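Local coordinates for C24 protein (Bizionia argentinensis JUB59, PDB 6OV6), which probably forms the receptor-binding tip of a long tail fibre of a temperate bacteriophage and binds manganese, its precise function being unknown, at residues S48-V56 with K65-S73; K76-K84 with V94-F102. All coordinates share one frame; numbering follows the deposited sequence.

Interaction 1 of 2, residues S48-V56 with K65-S73; sequences SGSTTTDGV and KFVGGQTQS
Thr-52 and Thr-71 face each other at the far end of a beta hairpin whose antiparallel strands, 51-59 and 62-70, are both interrupted by a short irregular step. Their side chains cross at about a right angle and meet through the hydroxyls, OG1 of Thr-52 lying 2.7 Å from OG1 of Thr-71 in a hydrogen bond that either could donate. In Thr-52 the oxygen stands beside the backbone N (chi1 -59°), which leaves the methyl CG2 to pack 4.1 Å from CE2 of the Phe-66 ring. That ring turns its edge to the opposite strand, with the carbonyl O of Thr-53 in its plane, while Trp-111 stacks on it and Phe-102 meets it edge-to-face. Between the hydrogen-bonded pairs Thr-52/Gly-69 and Gly-55/Phe-66 the regular pattern lapses, and Asp-54 bridges the step: its OD1 takes the N-H of Gly-68 at 2.6 Å on the anti side of the carboxylate. Gly-68 CA makes a CA-H...O contact with Thr-52 O at 3.3 Å. At the type II' turn from Ser-48 to Thr-51, the chain of Gln-70 bends at chi2 (-63°) and brings its amide to Ser-50, whose OG donates to OE1 at 2.9 Å. A water joins Gly-49 O to Thr-71 OG1, 2.7 Å from each.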
# COMPACT_ATOMS: atom_id res chain seq x y z
N SER A 48 -24.62 -36.17 6.10
CA SER A 48 -26.04 -35.85 5.99
C SER A 48 -26.68 -36.16 7.34
O SER A 48 -27.13 -37.28 7.58
CB SER A 48 -26.69 -36.66 4.86
OG SER A 48 -27.74 -35.91 4.28
N GLY A 49 -26.62 -35.17 8.24
CA GLY A 49 -27.12 -35.29 9.60
C GLY A 49 -26.23 -36.18 10.44
O GLY A 49 -25.08 -35.84 10.69
N SER A 50 -26.77 -37.35 10.83
CA SER A 50 -26.09 -38.38 11.62
C SER A 50 -25.43 -39.46 10.71
O SER A 50 -24.75 -40.35 11.21
CB SER A 50 -27.09 -39.03 12.59
OG SER A 50 -28.05 -39.79 11.87
N THR A 51 -25.67 -39.36 9.38
CA THR A 51 -25.23 -40.24 8.30
C THR A 51 -24.00 -39.70 7.49
O THR A 51 -23.78 -38.49 7.38
CB THR A 51 -26.48 -40.52 7.42
OG1 THR A 51 -27.38 -41.33 8.17
CG2 THR A 51 -26.18 -41.19 6.08
N THR A 52 -23.21 -40.64 6.95
CA THR A 52 -22.10 -40.41 6.02
C THR A 52 -22.40 -41.35 4.85
O THR A 52 -22.65 -42.54 5.07
CB THR A 52 -20.72 -40.69 6.63
OG1 THR A 52 -20.53 -39.87 7.78
CG2 THR A 52 -19.57 -40.44 5.65
N THR A 53 -22.41 -40.82 3.62
CA THR A 53 -22.66 -41.63 2.43
C THR A 53 -21.48 -42.56 2.16
O THR A 53 -20.39 -42.39 2.72
CB THR A 53 -22.91 -40.72 1.20
OG1 THR A 53 -21.76 -39.90 0.97
CG2 THR A 53 -24.17 -39.85 1.34
N ASP A 54 -21.71 -43.53 1.28
CA ASP A 54 -20.70 -44.44 0.79
C ASP A 54 -19.73 -43.62 -0.07
O ASP A 54 -20.03 -42.50 -0.48
CB ASP A 54 -21.35 -45.53 -0.08
CG ASP A 54 -22.13 -46.58 0.69
OD1 ASP A 54 -22.04 -46.59 1.94
OD2 ASP A 54 -22.79 -47.42 0.05
N GLY A 55 -18.55 -44.17 -0.30
CA GLY A 55 -17.58 -43.46 -1.11
C GLY A 55 -16.38 -44.31 -1.41
O GLY A 55 -16.48 -45.54 -1.51
N VAL A 56 -15.25 -43.62 -1.62
CA VAL A 56 -13.97 -44.25 -1.94
C VAL A 56 -12.90 -43.49 -1.15
O VAL A 56 -12.90 -42.25 -1.12
CB VAL A 56 -13.65 -44.31 -3.47
CG1 VAL A 56 -12.24 -44.82 -3.74
CG2 VAL A 56 -14.67 -45.17 -4.21
N LYS A 65 -13.27 -49.05 -1.50
CA LYS A 65 -14.67 -48.66 -1.44
C LYS A 65 -14.92 -48.40 0.06
O LYS A 65 -14.37 -49.12 0.92
CB LYS A 65 -15.59 -49.82 -1.90
CG LYS A 65 -15.61 -50.04 -3.41
CD LYS A 65 -16.14 -51.42 -3.79
CE LYS A 65 -15.84 -51.77 -5.23
NZ LYS A 65 -16.24 -53.16 -5.56
N PHE A 66 -15.68 -47.35 0.37
CA PHE A 66 -16.05 -46.98 1.72
C PHE A 66 -17.53 -47.23 1.86
O PHE A 66 -18.33 -46.75 1.03
CB PHE A 66 -15.72 -45.50 2.03
CG PHE A 66 -16.13 -45.07 3.42
CD1 PHE A 66 -15.29 -45.30 4.51
CD2 PHE A 66 -17.36 -44.46 3.65
CE1 PHE A 66 -15.67 -44.91 5.80
CE2 PHE A 66 -17.73 -44.05 4.94
CZ PHE A 66 -16.89 -44.28 6.01
N VAL A 67 -17.90 -47.96 2.93
CA VAL A 67 -19.31 -48.23 3.23
C VAL A 67 -19.71 -47.30 4.38
O VAL A 67 -19.19 -47.41 5.49
CB VAL A 67 -19.59 -49.74 3.53
CG1 VAL A 67 -21.05 -49.95 3.99
CG2 VAL A 67 -19.29 -50.60 2.31
N GLY A 68 -20.59 -46.36 4.07
CA GLY A 68 -21.07 -45.40 5.05
C GLY A 68 -22.17 -45.95 5.94
O GLY A 68 -22.39 -47.16 6.00
N GLY A 69 -22.85 -45.04 6.62
CA GLY A 69 -23.93 -45.31 7.56
C GLY A 69 -23.89 -44.27 8.65
O GLY A 69 -23.48 -43.14 8.38
N GLN A 70 -24.25 -44.65 9.89
CA GLN A 70 -24.21 -43.75 11.04
C GLN A 70 -22.77 -43.33 11.34
O GLN A 70 -21.92 -44.19 11.57
CB GLN A 70 -24.86 -44.38 12.30
CG GLN A 70 -26.39 -44.51 12.25
CD GLN A 70 -27.14 -43.19 12.17
OE1 GLN A 70 -26.97 -42.28 13.00
NE2 GLN A 70 -27.99 -43.07 11.16
N THR A 71 -22.49 -42.02 11.27
CA THR A 71 -21.15 -41.46 11.51
C THR A 71 -20.63 -41.88 12.87
O THR A 71 -21.34 -41.74 13.87
CB THR A 71 -21.16 -39.93 11.35
OG1 THR A 71 -21.82 -39.60 10.14
CG2 THR A 71 -19.77 -39.31 11.38
N GLN A 72 -19.40 -42.42 12.88
CA GLN A 72 -18.66 -42.86 14.05
C GLN A 72 -17.31 -42.15 14.06
O GLN A 72 -16.94 -41.52 13.07
CB GLN A 72 -18.46 -44.39 14.04
CG GLN A 72 -19.70 -45.21 14.40
CD GLN A 72 -19.37 -46.69 14.53
OE1 GLN A 72 -18.42 -47.09 15.23
NE2 GLN A 72 -20.15 -47.52 13.88
N SER A 73 -16.59 -42.23 15.18
CA SER A 73 -15.30 -41.55 15.31
C SER A 73 -14.16 -42.31 14.66
O SER A 73 -13.11 -41.72 14.42
CB SER A 73 -14.98 -41.25 16.77
OG SER A 73 -14.94 -42.42 17.57
O HOH W 1 -22.83 -37.24 10.84

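Interaction 2 of 2, residues K76-K84 with V94-F102; sequences KILETSTSK and VHFERYVTF
Strands 76-81 and 96-102 run antiparallel, their axes 4.4 Å apart at closest approach and their directions 152° apart, with paired backbone hydrogen bonds at Lys-76/Thr-101, Leu-78/Tyr-99 and Thr-80/Glu-97. On one face the Tyr-99 ring lies against the neighbouring strand, its CG set between backbone N and carbonyl carbon (chi1 58°). Leu-78 CB sits over the ring face in a CH-pi contact, 4.2 Å from the centroid, and Leu-78 CD1 reaches on to the methyl CG2 of Thr-101. Thr-80 comes to the same ring at its edge: OG1 lies in the ring plane and hydrogen-bonds the phenol OH at 3.2 Å, with either hydroxyl a possible donor. The other face begins with Ile-77 CG1 packed against Val-100 CG2. Farther along, the extended chain of Glu-79 runs between Phe-96 and Arg-98, its CG 3.5 Å from Phe-96 CB and 3.8 Å from Arg-98 CG. The contact with Arg-98 is aliphatic; its guanidinium turns instead to a salt bridge with Glu-62. Past the strand end, His-95 O accepts both the backbone N and the OG1 of Thr-82, the hydroxyl approaching from above the carbonyl plane. Ser-81 OG accepts the N-H of Ser-83 in an ST turn. The chain then brings Lys-84, which is poorly ordered, back over Glu-97; NZ bonds Ser-81 O at 2.7 Å and makes a long salt bridge to Glu-97 OE2 at 3.4 Å. The chemistry thus changes along the pair, from apolar packing around Val-100 and Leu-78 to polar and charged contacts around Thr-82, Lys-84 and Glu-97, where the carboxylate of Glu-97 would probably help to stabilise the positive charge of Lys-84.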
# COMPACT_ATOMS: atom_id res chain seq x y z
N LYS A 76 -12.28 -48.68 9.84
CA LYS A 76 -11.32 -49.75 9.70
C LYS A 76 -11.47 -50.48 8.40
O LYS A 76 -12.54 -50.43 7.79
CB LYS A 76 -11.23 -50.67 10.95
CG LYS A 76 -11.94 -51.99 10.90
CD LYS A 76 -12.05 -52.64 12.27
CE LYS A 76 -10.76 -53.19 12.80
NZ LYS A 76 -10.96 -53.83 14.14
N ILE A 77 -10.40 -51.16 7.96
CA ILE A 77 -10.46 -52.00 6.79
C ILE A 77 -11.08 -53.32 7.26
O ILE A 77 -10.53 -53.96 8.15
CB ILE A 77 -9.04 -52.21 6.16
CG1 ILE A 77 -8.46 -50.86 5.61
CG2 ILE A 77 -9.07 -53.33 5.09
CD1 ILE A 77 -6.92 -50.82 5.51
N LEU A 78 -12.23 -53.72 6.69
CA LEU A 78 -12.88 -54.99 7.00
C LEU A 78 -12.69 -55.96 5.85
O LEU A 78 -12.55 -55.55 4.70
CB LEU A 78 -14.39 -54.84 7.28
CG LEU A 78 -14.80 -54.14 8.57
CD1 LEU A 78 -16.28 -54.36 8.80
CD2 LEU A 78 -14.05 -54.70 9.80
N GLU A 79 -12.63 -57.24 6.20
CA GLU A 79 -12.52 -58.34 5.26
C GLU A 79 -13.65 -59.29 5.58
O GLU A 79 -13.62 -59.98 6.62
CB GLU A 79 -11.15 -59.03 5.33
CG GLU A 79 -10.97 -59.99 4.18
CD GLU A 79 -9.62 -60.65 4.03
OE1 GLU A 79 -8.87 -60.75 5.03
OE2 GLU A 79 -9.34 -61.16 2.92
N THR A 80 -14.68 -59.26 4.73
CA THR A 80 -15.90 -60.03 4.92
C THR A 80 -16.24 -60.85 3.70
O THR A 80 -15.76 -60.59 2.59
CB THR A 80 -17.08 -59.12 5.35
OG1 THR A 80 -17.34 -58.18 4.30
CG2 THR A 80 -16.82 -58.40 6.66
N SER A 81 -17.07 -61.87 3.92
CA SER A 81 -17.49 -62.79 2.88
C SER A 81 -18.32 -62.08 1.84
O SER A 81 -19.16 -61.25 2.19
CB SER A 81 -18.26 -63.96 3.49
OG SER A 81 -18.75 -64.82 2.48
N THR A 82 -18.09 -62.43 0.55
CA THR A 82 -18.84 -61.90 -0.60
C THR A 82 -20.32 -62.29 -0.51
O THR A 82 -21.18 -61.57 -1.02
CB THR A 82 -18.18 -62.25 -1.94
OG1 THR A 82 -17.85 -63.64 -1.98
CG2 THR A 82 -16.92 -61.41 -2.21
N SER A 83 -20.61 -63.43 0.18
CA SER A 83 -21.96 -63.90 0.48
C SER A 83 -22.41 -63.09 1.71
O SER A 83 -21.86 -63.27 2.81
CB SER A 83 -21.95 -65.40 0.78
OG SER A 83 -23.25 -65.90 1.03
N LYS A 84 -23.32 -62.13 1.49
CA LYS A 84 -23.80 -61.21 2.53
C LYS A 84 -24.97 -61.74 3.39
O LYS A 84 -25.58 -60.98 4.16
CB LYS A 84 -24.07 -59.80 1.94
CG LYS A 84 -22.85 -59.14 1.27
CD LYS A 84 -21.80 -58.64 2.28
CE LYS A 84 -20.57 -58.05 1.63
NZ LYS A 84 -19.32 -58.52 2.29
N VAL A 94 -15.92 -69.94 0.75
CA VAL A 94 -15.88 -68.57 1.27
C VAL A 94 -14.80 -67.73 0.57
O VAL A 94 -13.61 -68.05 0.61
CB VAL A 94 -15.78 -68.47 2.83
CG1 VAL A 94 -15.93 -67.02 3.30
CG2 VAL A 94 -16.81 -69.37 3.52
N HIS A 95 -15.26 -66.63 -0.07
CA HIS A 95 -14.43 -65.65 -0.76
C HIS A 95 -14.63 -64.31 -0.06
O HIS A 95 -15.76 -63.95 0.26
CB HIS A 95 -14.80 -65.57 -2.25
CG HIS A 95 -14.66 -66.90 -2.95
ND1 HIS A 95 -13.41 -67.40 -3.29
CD2 HIS A 95 -15.61 -67.79 -3.31
CE1 HIS A 95 -13.64 -68.57 -3.87
NE2 HIS A 95 -14.94 -68.86 -3.89
N PHE A 96 -13.54 -63.60 0.21
CA PHE A 96 -13.61 -62.34 0.94
C PHE A 96 -13.40 -61.11 0.06
O PHE A 96 -12.70 -61.18 -0.95
CB PHE A 96 -12.59 -62.33 2.09
CG PHE A 96 -12.79 -63.39 3.15
CD1 PHE A 96 -13.79 -63.26 4.10
CD2 PHE A 96 -11.96 -64.51 3.18
CE1 PHE A 96 -13.99 -64.26 5.06
CE2 PHE A 96 -12.14 -65.49 4.16
CZ PHE A 96 -13.16 -65.36 5.10
N GLU A 97 -13.96 -59.99 0.51
CA GLU A 97 -13.80 -58.66 -0.11
C GLU A 97 -13.31 -57.71 0.97
O GLU A 97 -13.65 -57.89 2.15
CB GLU A 97 -15.13 -58.17 -0.74
CG GLU A 97 -16.30 -58.13 0.22
CD GLU A 97 -17.62 -57.70 -0.40
OE1 GLU A 97 -18.26 -58.54 -1.07
OE2 GLU A 97 -18.04 -56.55 -0.15
N ARG A 98 -12.48 -56.74 0.59
CA ARG A 98 -11.92 -55.76 1.51
C ARG A 98 -12.47 -54.39 1.21
O ARG A 98 -12.58 -54.00 0.05
CB ARG A 98 -10.38 -55.79 1.47
CG ARG A 98 -9.83 -57.01 2.20
CD ARG A 98 -8.38 -57.32 1.89
NE ARG A 98 -7.49 -56.35 2.53
CZ ARG A 98 -6.82 -55.42 1.87
NH1 ARG A 98 -6.91 -55.34 0.55
NH2 ARG A 98 -6.03 -54.58 2.52
N TYR A 99 -12.85 -53.66 2.25
CA TYR A 99 -13.44 -52.33 2.12
C TYR A 99 -13.25 -51.64 3.44
O TYR A 99 -12.78 -52.25 4.41
CB TYR A 99 -14.97 -52.41 1.76
CG TYR A 99 -15.79 -53.19 2.76
CD1 TYR A 99 -16.49 -52.54 3.78
CD2 TYR A 99 -15.83 -54.58 2.73
CE1 TYR A 99 -17.21 -53.26 4.74
CE2 TYR A 99 -16.53 -55.31 3.70
CZ TYR A 99 -17.23 -54.65 4.68
OH TYR A 99 -17.92 -55.36 5.63
N VAL A 100 -13.56 -50.35 3.48
CA VAL A 100 -13.45 -49.56 4.70
C VAL A 100 -14.85 -49.19 5.14
O VAL A 100 -15.70 -48.90 4.30
CB VAL A 100 -12.53 -48.33 4.46
CG1 VAL A 100 -12.51 -47.37 5.65
CG2 VAL A 100 -11.11 -48.80 4.16
N THR A 101 -15.08 -49.20 6.46
CA THR A 101 -16.35 -48.80 7.08
C THR A 101 -16.15 -48.24 8.48
O THR A 101 -15.06 -48.34 9.05
CB THR A 101 -17.43 -49.90 6.96
OG1 THR A 101 -18.70 -49.28 7.19
CG2 THR A 101 -17.24 -51.05 7.94
N PHE A 102 -17.22 -47.67 9.07
CA PHE A 102 -17.15 -47.22 10.46
C PHE A 102 -17.05 -48.47 11.32
O PHE A 102 -17.80 -49.44 11.12
CB PHE A 102 -18.38 -46.39 10.85
CG PHE A 102 -18.44 -45.06 10.14
CD1 PHE A 102 -17.51 -44.06 10.41
CD2 PHE A 102 -19.44 -44.79 9.21
CE1 PHE A 102 -17.57 -42.82 9.77
CE2 PHE A 102 -19.51 -43.55 8.58
CZ PHE A 102 -18.58 -42.57 8.87

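Interactions 1 and 2 come in series along the chain, the hairpin of strands 51-59 and 62-70 closing before strand 74-81 begins. Their centres lie 16 Å apart in one mixed sheet, where strand 96-102 runs parallel to strand 62-70 and antiparallel to strand 74-81. That shared neighbour joins them: Val-67 probably hydrogen-bonds through its O to Thr-101 OG1 and through its N to Val-100 O, and Phe-102 packs against Gln-70 O. Both contacts lie far from the chain's centre, away from the manganese site of His-252 and His-254. Interaction 1 also packs on a second subunit of the three-chain assembly, whereas interaction 2 extends the sheet without touching another chain.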